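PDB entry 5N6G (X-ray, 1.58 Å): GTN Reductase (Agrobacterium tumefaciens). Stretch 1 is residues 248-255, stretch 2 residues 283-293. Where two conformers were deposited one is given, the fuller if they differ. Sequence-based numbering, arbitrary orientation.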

ATOM      1  N   LEU A 248       1.939   4.248  20.003  1.00 16.04           N
ATOM      2  CA  LEU A 248       0.910   4.448  19.000  1.00 15.48           C
ATOM      3  C   LEU A 248       0.704   3.190  18.190  1.00 12.57           C
ATOM      4  O   LEU A 248      -0.428   2.682  18.070  1.00 15.17           O
ATOM      5  CB  LEU A 248       1.343   5.583  18.078  1.00 13.91           C
ATOM      6  CG  LEU A 248       0.455   5.956  16.895  1.00 15.33           C
ATOM      7  CD1 LEU A 248      -0.918   6.456  17.339  1.00 19.38           C
ATOM      8  CD2 LEU A 248       1.203   6.983  16.040  1.00 18.45           C
ATOM      9  N   TYR A 249       1.793   2.688  17.611  1.00 15.04           N
ATOM     10  CA  TYR A 249       1.708   1.549  16.707  1.00 12.80           C
ATOM     11  C   TYR A 249       1.495   0.237  17.450  1.00 15.07           C
ATOM     12  O   TYR A 249       0.792  -0.639  16.941  1.00 13.72           O
ATOM     13  CB  TYR A 249       2.950   1.512  15.819  1.00 13.83           C
ATOM     14  CG  TYR A 249       2.740   2.383  14.614  1.00 16.32           C
ATOM     15  CD1 TYR A 249       2.140   1.875  13.459  1.00 16.91           C
ATOM     16  CD2 TYR A 249       3.054   3.731  14.654  1.00 15.25           C
ATOM     17  CE1 TYR A 249       1.926   2.675  12.362  1.00 14.66           C
ATOM     18  CE2 TYR A 249       2.820   4.545  13.576  1.00 14.72           C
ATOM     19  CZ  TYR A 249       2.258   4.019  12.435  1.00 15.35           C
ATOM     20  OH  TYR A 249       2.039   4.861  11.384  1.00 16.42           O
ATOM     21  N   ASN A 250       2.032   0.091  18.663  1.00 13.58           N
ATOM     22  CA  ASN A 250       1.696  -1.088  19.448  1.00 13.23           C
ATOM     23  C   ASN A 250       0.208  -1.116  19.741  1.00 15.46           C
ATOM     24  O   ASN A 250      -0.414  -2.173  19.659  1.00 16.11           O
ATOM     25  CB  ASN A 250       2.516  -1.138  20.731  1.00 13.85           C
ATOM     26  CG  ASN A 250       3.948  -1.670  20.507  1.00 16.46           C
ATOM     27  OD1 ASN A 250       4.483  -1.655  19.382  1.00 16.18           O
ATOM     28  ND2 ASN A 250       4.569  -2.129  21.586  1.00 22.83           N
ATOM     29  N   TYR A 251      -0.391   0.037  20.045  1.00 13.20           N
ATOM     30  CA  TYR A 251      -1.836   0.085  20.258  1.00 13.67           C
ATOM     31  C   TYR A 251      -2.580  -0.316  18.994  1.00 13.59           C
ATOM     32  O   TYR A 251      -3.529  -1.104  19.045  1.00 13.98           O
ATOM     33  CB  TYR A 251      -2.273   1.481  20.708  1.00 15.73           C
ATOM     34  CG  TYR A 251      -3.778   1.634  20.766  1.00 13.38           C
ATOM     35  CD1 TYR A 251      -4.485   1.252  21.890  1.00 16.49           C
ATOM     36  CD2 TYR A 251      -4.478   2.145  19.692  1.00 16.36           C
ATOM     37  CE1 TYR A 251      -5.867   1.370  21.928  1.00 18.33           C
ATOM     38  CE2 TYR A 251      -5.831   2.252  19.713  1.00 15.97           C
ATOM     39  CZ  TYR A 251      -6.528   1.871  20.833  1.00 15.88           C
ATOM     40  OH  TYR A 251      -7.916   1.976  20.884  1.00 21.14           O
ATOM     41  N   VAL A 252      -2.173   0.235  17.851  1.00 13.49           N
ATOM     42  CA  VAL A 252      -2.849  -0.065  16.587  1.00 12.69           C
ATOM     43  C   VAL A 252      -2.867  -1.567  16.344  1.00 15.27           C
ATOM     44  O   VAL A 252      -3.922  -2.149  16.058  1.00 13.46           O
ATOM     45  CB  VAL A 252      -2.180   0.685  15.424  1.00 14.67           C
ATOM     46  CG1 VAL A 252      -2.618   0.120  14.084  1.00 16.62           C
ATOM     47  CG2 VAL A 252      -2.545   2.173  15.525  1.00 15.62           C
ATOM     48  N   VAL A 253      -1.703  -2.217  16.436  1.00 14.42           N
ATOM     49  CA  VAL A 253      -1.705  -3.641  16.091  1.00 14.90           C
ATOM     50  C   VAL A 253      -2.328  -4.494  17.188  1.00 15.29           C
ATOM     51  O   VAL A 253      -2.850  -5.573  16.894  1.00 15.51           O
ATOM     52  CB  VAL A 253      -0.323  -4.212  15.725  1.00 20.40           C
ATOM     53  CG1 VAL A 253       0.101  -3.754  14.389  1.00 21.12           C
ATOM     54  CG2 VAL A 253       0.718  -3.981  16.824  1.00 18.08           C
ATOM     55  N   GLU A 254      -2.318  -4.052  18.450  1.00 14.90           N
ATOM     56  CA  GLU A 254      -3.096  -4.748  19.460  0.51 18.01           C
ATOM     57  C   GLU A 254      -4.565  -4.792  19.052  1.00 17.88           C
ATOM     58  O   GLU A 254      -5.223  -5.826  19.173  1.00 17.58           O
ATOM     59  CB  GLU A 254      -2.919  -4.052  20.807  0.51 19.48           C
ATOM     60  CG  GLU A 254      -3.710  -4.649  21.921  0.51 17.26           C
ATOM     61  CD  GLU A 254      -3.995  -3.657  23.038  0.51 38.71           C
ATOM     62  OE1 GLU A 254      -3.400  -2.553  23.040  0.51 28.35           O
ATOM     63  OE2 GLU A 254      -4.835  -3.979  23.906  0.51 53.88           O
ATOM     64  N   GLN A 255      -5.082  -3.674  18.555  1.00 14.61           N
ATOM     65  CA  GLN A 255      -6.467  -3.654  18.118  1.00 13.87           C
ATOM     66  C   GLN A 255      -6.665  -4.481  16.858  1.00 14.17           C
ATOM     67  O   GLN A 255      -7.674  -5.180  16.728  1.00 14.18           O
ATOM     68  CB  GLN A 255      -6.933  -2.219  17.888  1.00 12.06           C
ATOM     69  CG  GLN A 255      -6.795  -1.321  19.094  1.00 13.96           C
ATOM     70  CD  GLN A 255      -7.118  -1.985  20.415  1.00 28.04           C
ATOM     71  OE1 GLN A 255      -8.196  -2.529  20.603  1.00 24.37           O
ATOM     72  NE2 GLN A 255      -6.173  -1.942  21.341  1.00 45.59           N
ATOM     73  N   PRO A 283      14.759   4.392  19.228  1.00 20.51           N
ATOM     74  CA  PRO A 283      14.612   3.488  18.083  1.00 19.32           C
ATOM     75  C   PRO A 283      13.356   2.640  18.228  1.00 17.77           C
ATOM     76  O   PRO A 283      12.990   2.231  19.331  1.00 21.24           O
ATOM     77  CB  PRO A 283      15.878   2.624  18.144  1.00 24.51           C
ATOM     78  CG  PRO A 283      16.787   3.294  19.113  1.00 45.10           C
ATOM     79  CD  PRO A 283      15.936   4.072  20.045  1.00 27.54           C
ATOM     80  N   PHE A 284      12.700   2.378  17.102  1.00 16.12           N
ATOM     81  CA  PHE A 284      11.502   1.552  17.083  1.00 15.77           C
ATOM     82  C   PHE A 284      11.901   0.090  17.225  1.00 18.71           C
ATOM     83  O   PHE A 284      12.867  -0.364  16.604  1.00 22.40           O
ATOM     84  CB  PHE A 284      10.725   1.762  15.780  1.00 15.47           C
ATOM     85  CG  PHE A 284       9.339   1.185  15.790  1.00 14.29           C
ATOM     86  CD1 PHE A 284       8.292   1.885  16.340  1.00 13.22           C
ATOM     87  CD2 PHE A 284       9.077  -0.043  15.216  1.00 14.47           C
ATOM     88  CE1 PHE A 284       7.012   1.368  16.359  1.00 15.97           C
ATOM     89  CE2 PHE A 284       7.789  -0.571  15.215  1.00 14.38           C
ATOM     90  CZ  PHE A 284       6.753   0.142  15.782  1.00 15.28           C
ATOM     91  N   ASP A 285      11.143  -0.640  18.045  1.00 16.21           N
ATOM     92  CA  ASP A 285      11.385  -2.056  18.325  1.00 16.68           C
ATOM     93  C   ASP A 285      10.363  -2.859  17.514  1.00 18.82           C
ATOM     94  O   ASP A 285       9.192  -2.954  17.888  1.00 17.57           O
ATOM     95  CB  ASP A 285      11.280  -2.290  19.829  1.00 16.95           C
ATOM     96  CG  ASP A 285      11.616  -3.707  20.237  1.00 22.42           C
ATOM     97  OD1 ASP A 285      11.549  -4.637  19.397  1.00 23.64           O
ATOM     98  OD2 ASP A 285      11.919  -3.880  21.435  1.00 29.22           O
ATOM     99  N   TYR A 286      10.797  -3.417  16.379  1.00 17.10           N
ATOM    100  CA  TYR A 286       9.873  -4.147  15.516  1.00 14.67           C
ATOM    101  C   TYR A 286       9.471  -5.499  16.108  1.00 15.18           C
ATOM    102  O   TYR A 286       8.378  -5.990  15.808  1.00 17.77           O
ATOM    103  CB  TYR A 286      10.492  -4.329  14.134  1.00 18.23           C
ATOM    104  CG  TYR A 286      10.623  -3.013  13.411  1.00 15.30           C
ATOM    105  CD1 TYR A 286       9.605  -2.546  12.607  1.00 16.61           C
ATOM    106  CD2 TYR A 286      11.747  -2.205  13.593  1.00 19.66           C
ATOM    107  CE1 TYR A 286       9.700  -1.310  11.960  1.00 16.39           C
ATOM    108  CE2 TYR A 286      11.842  -0.969  12.954  1.00 18.70           C
ATOM    109  CZ  TYR A 286      10.832  -0.543  12.142  1.00 18.48           C
ATOM    110  OH  TYR A 286      10.948   0.690  11.508  1.00 19.46           O
ATOM    111  N   ALA A 287      10.318  -6.111  16.933  1.00 16.45           N
ATOM    112  CA  ALA A 287       9.915  -7.333  17.641  1.00 18.55           C
ATOM    113  C   ALA A 287       8.799  -7.062  18.646  1.00 18.58           C
ATOM    114  O   ALA A 287       7.886  -7.881  18.805  1.00 18.84           O
ATOM    115  CB  ALA A 287      11.117  -7.946  18.343  1.00 23.89           C
ATOM    116  N   SER A 288       8.888  -5.946  19.377  1.00 16.41           N
ATOM    117  CA  SER A 288       7.852  -5.577  20.340  1.00 17.63           C
ATOM    118  C   SER A 288       6.538  -5.299  19.624  1.00 16.93           C
ATOM    119  O   SER A 288       5.448  -5.657  20.101  1.00 16.16           O
ATOM    120  CB  SER A 288       8.314  -4.337  21.118  1.00 26.23           C
ATOM    121  OG  SER A 288       7.267  -3.792  21.906  1.00 27.33           O
ATOM    122  N   PHE A 289       6.640  -4.651  18.471  1.00 16.98           N
ATOM    123  CA  PHE A 289       5.495  -4.348  17.623  1.00 13.73           C
ATOM    124  C   PHE A 289       4.804  -5.623  17.154  1.00 14.17           C
ATOM    125  O   PHE A 289       3.577  -5.769  17.285  1.00 14.12           O
ATOM    126  CB  PHE A 289       6.016  -3.496  16.458  1.00 15.17           C
ATOM    127  CG  PHE A 289       5.017  -3.118  15.417  1.00 13.63           C
ATOM    128  CD1 PHE A 289       3.849  -2.427  15.727  1.00 14.56           C
ATOM    129  CD2 PHE A 289       5.281  -3.400  14.080  1.00 18.62           C
ATOM    130  CE1 PHE A 289       2.968  -2.052  14.730  1.00 14.88           C
ATOM    131  CE2 PHE A 289       4.406  -3.034  13.089  1.00 21.21           C
ATOM    132  CZ  PHE A 289       3.248  -2.360  13.408  1.00 14.79           C
ATOM    133  N   LYS A 290       5.580  -6.577  16.628  1.00 16.13           N
ATOM    134  CA  LYS A 290       4.996  -7.846  16.214  1.00 13.45           C
ATOM    135  C   LYS A 290       4.406  -8.591  17.398  1.00 13.06           C
ATOM    136  O   LYS A 290       3.338  -9.207  17.281  1.00 15.30           O
ATOM    137  CB  LYS A 290       6.040  -8.723  15.529  1.00 15.11           C
ATOM    138  CG  LYS A 290       5.455 -10.028  15.014  1.00 16.56           C
ATOM    139  CD  LYS A 290       6.500 -10.851  14.301  1.00 22.00           C
ATOM    140  CE  LYS A 290       5.866 -12.106  13.708  1.00 22.37           C
ATOM    141  NZ  LYS A 290       6.880 -13.104  13.298  1.00 22.78           N
ATOM    142  N   ALA A 291       5.077  -8.544  18.553  1.00 14.56           N
ATOM    143  CA  ALA A 291       4.536  -9.227  19.725  1.00 16.68           C
ATOM    144  C   ALA A 291       3.224  -8.611  20.180  1.00 16.83           C
ATOM    145  O   ALA A 291       2.355  -9.328  20.691  1.00 16.97           O
ATOM    146  CB  ALA A 291       5.539  -9.216  20.869  1.00 18.45           C
ATOM    147  N   ALA A 292       3.047  -7.293  19.993  1.00 14.60           N
ATOM    148  CA  ALA A 292       1.782  -6.666  20.380  1.00 13.68           C
ATOM    149  C   ALA A 292       0.640  -7.220  19.538  1.00 16.40           C
ATOM    150  O   ALA A 292      -0.476  -7.408  20.028  1.00 17.34           O
ATOM    151  CB  ALA A 292       1.881  -5.157  20.220  1.00 14.53           C
ATOM    152  N   TYR A 293       0.918  -7.500  18.270  1.00 14.53           N
ATOM    153  CA  TYR A 293      -0.088  -8.089  17.402  1.00 13.00           C
ATOM    154  C   TYR A 293      -0.368  -9.530  17.812  1.00 13.32           C
ATOM    155  O   TYR A 293      -1.528  -9.922  18.001  1.00 14.50           O
ATOM    156  CB  TYR A 293       0.381  -8.028  15.951  1.00 11.89           C
ATOM    157  CG  TYR A 293      -0.581  -8.628  14.959  1.00 12.67           C
ATOM    158  CD1 TYR A 293      -1.842  -8.059  14.736  1.00 14.33           C
ATOM    159  CD2 TYR A 293      -0.232  -9.737  14.228  1.00 12.01           C
ATOM    160  CE1 TYR A 293      -2.708  -8.599  13.821  1.00 14.58           C
ATOM    161  CE2 TYR A 293      -1.107 -10.289  13.293  1.00 13.43           C
ATOM    162  CZ  TYR A 293      -2.338  -9.712  13.099  1.00 12.92           C
ATOM    163  OH  TYR A 293      -3.212 -10.273  12.187  1.00 15.10           O
TER

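Residues 248-255 lie wholly within a helix that extends beyond the stretch in both directions, while the second stretch enters as a loop at Pro-283 and becomes helical from Tyr-286 onward. The two helices run in nearly the same direction, their axes inclined by 28° and approaching to 7.9 Å. So close a packing brings the backbones within reach of each other's side chains: the CA atoms of Asn-250 and Phe-289 are 5.3 Å apart, and one turn further along those of Val-253 and Tyr-293 come to 4.9 Å. Within the first helix the bonds follow the regular i to i+4 pattern, as from Val-253 N to Tyr-249 O (3.0 Å). The second helix is capped by Asp-285, whose OD1 accepts a hydrogen bond from Ser-288 N at 3.0 Å. Toward its end in this stretch the bond from Tyr-293 N to Phe-289 O is weak, at 3.3 Å.

Val-253 is central to the apolar part of the contact. Its CA-to-CB bond points toward the second helix, and both its methyl groups pack against Phe-289: Val-253 CG1 lies 3.4 Å from Phe-289 CE1, and Val-253 CG2 also lies 3.8 Å from Ala-292 CB. The CB atoms of Val-253 and Tyr-293 are themselves only 3.9 Å apart, in keeping with the short backbone separation at this level. Ala-292 also points toward the first helix, and its small side chain sits against the backbone there, with CB 3.8 Å from Asn-250 O.

Phe-289 leaves its helix sideways, but with chi1 at 177° (t) its ring comes nearer to the first helix. There Phe-289 CE1 packs 3.7 Å from Tyr-249 CB, and the ring presents its edge to the carbonyl oxygen of Tyr-249, with O and CE1 3.4 Å apart. A similar arrangement recurs one turn on, where Val-253 O lies at the edge of the Tyr-293 ring, 3.4 Å from CD1. Tyr-249 starts toward the second stretch, yet the end of its side chain leads away; Phe-289 CE1 lies at the edge of its ring. Tyr-249 CB also lies 4.0 Å from Phe-284 CZ, which brings the loop before the helix into the contact.

A single hydrogen bond joins the two stretches. Asn-250 ND2 donates to Ser-288 OG at 3.2 Å, with a favourable N-H...O angle of 159°. The other end of the amide is also engaged: Asn-250 OD1 approaches Phe-289 CA to 3.4 Å and is hydrogen-bonded to a residue adjoining the stretches.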